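Long-range contacts in putative adhesin (Bacteroides fragilis NCTC 9343, PDB 3PET), which is of unknown function but, as a putative lipoprotein with a right-handed beta-helix fold, may serve in cell adhesion: residues S116-G120 against G138-V142; L127-K131 against T147-A151. All coordinates share one frame; numbering follows the deposited sequence. Where two conformers were deposited one is given.

Contact 1 of 2, residues S116-G120 against G138-V142; sequences SKGVG and GVGDV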
loop_
_atom_site.group_PDB
_atom_site.type_symbol
_atom_site.label_atom_id
_atom_site.label_comp_id
_atom_site.label_asym_id
_atom_site.label_seq_id
_atom_site.Cartn_x
_atom_site.Cartn_y
_atom_site.Cartn_z
ATOM N N SER A 116 -10.450 -1.930 -5.182
ATOM C CA SER A 116 -9.524 -2.925 -4.624
ATOM C C SER A 116 -9.096 -2.495 -3.233
ATOM O O SER A 116 -8.539 -1.407 -3.042
ATOM C CB SER A 116 -8.331 -3.160 -5.540
ATOM O OG SER A 116 -7.670 -1.950 -5.886
ATOM N N LYS A 117 -9.453 -3.319 -2.243
ATOM C CA LYS A 117 -9.215 -3.051 -0.828
ATOM C C LYS A 117 -8.546 -4.246 -0.163
ATOM O O LYS A 117 -8.687 -4.436 1.045
ATOM C CB LYS A 117 -10.570 -2.756 -0.129
ATOM C CG LYS A 117 -11.500 -1.773 -0.853
ATOM C CD LYS A 117 -12.985 -2.153 -0.800
ATOM C CE LYS A 117 -13.673 -1.755 0.493
ATOM N NZ LYS A 117 -13.987 -0.300 0.541
ATOM N N GLY A 118 -7.897 -5.095 -0.955
ATOM C CA GLY A 118 -7.242 -6.287 -0.427
ATOM C C GLY A 118 -5.757 -6.322 -0.704
ATOM O O GLY A 118 -5.147 -5.285 -1.004
ATOM N N VAL A 119 -5.162 -7.506 -0.544
ATOM C CA VAL A 119 -3.734 -7.748 -0.829
ATOM C C VAL A 119 -3.668 -8.571 -2.104
ATOM O O VAL A 119 -4.083 -9.731 -2.121
ATOM C CB VAL A 119 -2.983 -8.432 0.348
ATOM C CG1 VAL A 119 -1.505 -8.647 0.009
ATOM C CG2 VAL A 119 -3.135 -7.627 1.632
ATOM N N GLY A 120 -3.203 -7.948 -3.175
ATOM C CA GLY A 120 -3.133 -8.609 -4.475
ATOM C C GLY A 120 -3.337 -7.634 -5.609
ATOM O O GLY A 120 -3.662 -6.461 -5.385
ATOM N N GLY A 138 -5.883 -0.852 -1.423
ATOM C CA GLY A 138 -5.177 -1.894 -0.687
ATOM C C GLY A 138 -3.708 -1.961 -1.016
ATOM O O GLY A 138 -3.087 -0.929 -1.296
ATOM N N VAL A 139 -3.137 -3.174 -0.979
ATOM C CA VAL A 139 -1.732 -3.382 -1.317
ATOM C C VAL A 139 -1.655 -4.202 -2.600
ATOM O O VAL A 139 -2.024 -5.380 -2.605
ATOM C CB VAL A 139 -0.916 -4.030 -0.174
ATOM C CG1 VAL A 139 0.533 -4.250 -0.618
ATOM C CG2 VAL A 139 -0.964 -3.157 1.074
ATOM N N GLY A 140 -1.166 -3.576 -3.665
ATOM C CA GLY A 140 -1.098 -4.233 -4.962
ATOM C C GLY A 140 -1.292 -3.262 -6.112
ATOM O O GLY A 140 -1.635 -2.085 -5.920
ATOM N N ASP A 141 -1.057 -3.763 -7.313
ATOM C CA ASP A 141 -1.150 -2.988 -8.556
ATOM C C ASP A 141 -2.446 -3.224 -9.295
ATOM O O ASP A 141 -3.002 -4.321 -9.226
ATOM C CB ASP A 141 0.017 -3.372 -9.478
ATOM C CG ASP A 141 1.393 -2.999 -8.962
ATOM O OD1 ASP A 141 1.478 -2.176 -8.024
ATOM O OD2 ASP A 141 2.385 -3.478 -9.530
ATOM N N VAL A 142 -2.923 -2.204 -10.030
ATOM C CA VAL A 142 -4.103 -2.324 -10.886
ATOM C C VAL A 142 -3.611 -2.102 -12.320
ATOM O O VAL A 142 -3.176 -0.997 -12.650
ATOM C CB VAL A 142 -5.281 -1.393 -10.492
ATOM C CG1 VAL A 142 -6.463 -1.540 -11.468
ATOM C CG2 VAL A 142 -5.736 -1.681 -9.070
HETATM O O HOH W 1 -5.307 -1.976 -4.122
#
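The backbones of 116-120 and 138-142 run alongside each other and meet in one bridge, Val119 with Val139, 4.8 Å between their CA atoms. Two hydrogen bonds tie it: Val139 N donates to Gly118 O at 2.9 Å. Gly120 N in turn donates to Val139 O at 2.9 Å, nearly straight at 166°. Weaker CA-H...O contacts fill in between, the last from Gly140 CA to Gly120 O at 3.4 Å. Both segments carry the Gly-Val-Gly sequence that recurs from turn to turn of this right-handed beta-helix, and here the loops of two successive coils stack, Val139 following Val119 and Gly140 following Gly120. With only hydrogens on their CA atoms, Gly138 and Gly140 lie close to Gly118 O and Gly120 O; Gly120 and Gly140 also share a positive phi. Val119 and Val139 point out across the row of coils and pack on the second subunit, Val119 on its Val196 and Val139 on its Gly159. On the inner side, Ser116 OG sits between its own backbone N and carbonyl carbon (chi1 53°), where it meets Val142 CG2 at 3.7 Å. From that position Ser116 OG also hydrogen-bonds water 1 at 2.9 Å, and the same water accepts the N-H of Gly138, linking the two loops through a buried serine. Asp141 turns away from 116-120, its OD1 taking the N-H of Asn160.

Contact 2 of 2, residues L127-K131 against T147-A151; sequences LTCQK and TAQIA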
loop_
_atom_site.group_PDB
_atom_site.type_symbol
_atom_site.label_atom_id
_atom_site.label_comp_id
_atom_site.label_asym_id
_atom_site.label_seq_id
_atom_site.Cartn_x
_atom_site.Cartn_y
_atom_site.Cartn_z
ATOM N N LEU A 127 -10.181 -4.439 -22.318
ATOM C CA LEU A 127 -11.361 -3.778 -21.778
ATOM C C LEU A 127 -11.932 -2.799 -22.817
ATOM O O LEU A 127 -11.183 -2.017 -23.394
ATOM C CB LEU A 127 -10.988 -3.035 -20.468
ATOM C CG LEU A 127 -12.087 -2.167 -19.814
ATOM C CD1 LEU A 127 -13.298 -3.003 -19.351
ATOM C CD2 LEU A 127 -11.503 -1.310 -18.697
ATOM N N THR A 128 -13.250 -2.824 -23.040
ATOM C CA THR A 128 -13.929 -1.848 -23.894
ATOM C C THR A 128 -15.052 -1.285 -23.034
ATOM O O THR A 128 -15.959 -2.029 -22.680
ATOM C CB THR A 128 -14.434 -2.445 -25.230
ATOM O OG1 THR A 128 -13.374 -3.120 -25.905
ATOM C CG2 THR A 128 -15.040 -1.394 -26.140
ATOM N N CYS A 129 -14.972 -0.007 -22.640
ATOM C CA CYS A 129 -16.023 0.552 -21.797
ATOM C C CYS A 129 -16.262 2.010 -22.129
ATOM O O CYS A 129 -15.470 2.609 -22.855
ATOM C CB CYS A 129 -15.676 0.370 -20.316
ATOM S SG CYS A 129 -14.278 1.384 -19.743
ATOM N N GLN A 130 -17.344 2.593 -21.565
ATOM C CA GLN A 130 -17.621 4.014 -21.724
ATOM C C GLN A 130 -16.982 4.735 -20.565
ATOM O O GLN A 130 -16.174 5.631 -20.773
ATOM C CB GLN A 130 -19.135 4.297 -21.816
ATOM C CG GLN A 130 -19.836 3.599 -22.999
ATOM C CD GLN A 130 -19.154 3.825 -24.333
ATOM O OE1 GLN A 130 -19.001 4.965 -24.790
ATOM N NE2 GLN A 130 -18.693 2.746 -24.972
ATOM N N LYS A 131 -17.335 4.330 -19.336
ATOM C CA LYS A 131 -16.810 4.947 -18.129
ATOM C C LYS A 131 -16.107 3.912 -17.264
ATOM O O LYS A 131 -16.651 2.831 -17.010
ATOM C CB LYS A 131 -17.920 5.653 -17.332
ATOM C CG LYS A 131 -18.602 6.793 -18.084
ATOM C CD LYS A 131 -19.765 7.368 -17.297
ATOM C CE LYS A 131 -20.490 8.433 -18.078
ATOM N NZ LYS A 131 -21.675 8.948 -17.342
ATOM N N THR A 147 -9.724 0.292 -23.959
ATOM C CA THR A 147 -10.191 1.651 -24.255
ATOM C C THR A 147 -11.298 2.063 -23.285
ATOM O O THR A 147 -12.059 1.228 -22.796
ATOM C CB THR A 147 -10.690 1.798 -25.736
ATOM O OG1 THR A 147 -11.894 1.043 -25.930
ATOM C CG2 THR A 147 -9.640 1.416 -26.784
ATOM N N ALA A 148 -11.409 3.361 -23.057
ATOM C CA ALA A 148 -12.463 3.964 -22.238
ATOM C C ALA A 148 -12.756 5.358 -22.773
ATOM O O ALA A 148 -11.860 6.004 -23.321
ATOM C CB ALA A 148 -12.038 4.032 -20.780
ATOM N N GLN A 149 -14.004 5.821 -22.657
ATOM C CA GLN A 149 -14.280 7.195 -23.062
ATOM C C GLN A 149 -13.781 8.088 -21.932
ATOM O O GLN A 149 -13.101 9.073 -22.169
ATOM C CB GLN A 149 -15.774 7.410 -23.375
ATOM C CG GLN A 149 -16.212 6.843 -24.729
ATOM C CD GLN A 149 -15.604 7.563 -25.927
ATOM O OE1 GLN A 149 -15.240 8.746 -25.879
ATOM N NE2 GLN A 149 -15.478 6.855 -27.037
ATOM N N ILE A 150 -14.065 7.679 -20.687
ATOM C CA ILE A 150 -13.647 8.358 -19.458
ATOM C C ILE A 150 -12.990 7.335 -18.542
ATOM O O ILE A 150 -13.548 6.250 -18.354
ATOM C CB ILE A 150 -14.841 9.074 -18.730
ATOM C CG1 ILE A 150 -15.561 10.065 -19.670
ATOM C CG2 ILE A 150 -14.339 9.817 -17.440
ATOM C CD1 ILE A 150 -17.034 10.355 -19.324
ATOM N N ALA A 151 -11.837 7.693 -17.939
ATOM C CA ALA A 151 -11.156 6.839 -16.948
ATOM C C ALA A 151 -10.789 7.665 -15.724
ATOM O O ALA A 151 -9.989 8.609 -15.817
ATOM C CB ALA A 151 -9.914 6.182 -17.547
HETATM O O HOH W 2 -11.681 -1.473 -27.305
HETATM O O HOH W 3 -14.357 2.473 -25.319
#
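Gln130 O is gripped by two successive N-H groups of the facing corner: Ile150 N lies 2.9 Å from Gln130 O, nearly in line with the carbonyl bond, while the bond from Gln149 N is weak, bent to 130° at the hydrogen. Before the corner the strands pair in parallel, with Thr147 N donating to Leu127 O at 2.8 Å. The next bond, Cys129 N to Thr147 O, is longer at 3.2 Å, its donor tilted from the carbonyl plane. Side chains follow the same register, Thr on Thr and Gln on Gln, short instances of the side-chain stacking of parallel beta-helices. Thr128 and Thr147 stand side by side, and water 2 joins their hydroxyls. Thr147 OG1 also holds water 3, which donates to Cys129 O; a chi1 of 68° brings this hydroxyl over toward the neighbouring coil. Inward, Cys129 SG rests on Ala148 CB at 3.6 Å, a small buried apolar pair. Gln130 and Gln149 are both bent at chi2 and run alongside each other, their amide planes 24° apart; Gln149 OE1 is hydrogen-bonded to Asn169. Lys131, in one of its two conformers, lies flank to flank with Ile150. Leu127 reaches into the core onto Leu107, Leu112 and Leu166. The backbone of 127-131 bonds to Leu107, Thr109 and Asp110 of the preceding coil on one flank and to 147-151 on the other, while strand 161-168 continues the stack beyond Thr147 and Ala151.

Contacts 1 and 2 join successive coils of the same beta-helix at different corners of its cross-section; their centres lie 21 Å apart and their nearest atoms about 9 Å apart, without touching. Their segments alternate along the chain: 116-120, 127-131, 138-142, 147-151, so the path visits the corner of contact 1, crosses to that of contact 2, and returns one coil further on each time. Strands 122-128 and 131-136 carry it across and back. Contact 1 faces the second subunit, whereas no other protein chain of the assembly touches contact 2. Each has a tetraethylene glycol nearby, about 5 Å from Gly138 and about 3 Å from the Gln149 side chain, probably from the crystallisation liquor.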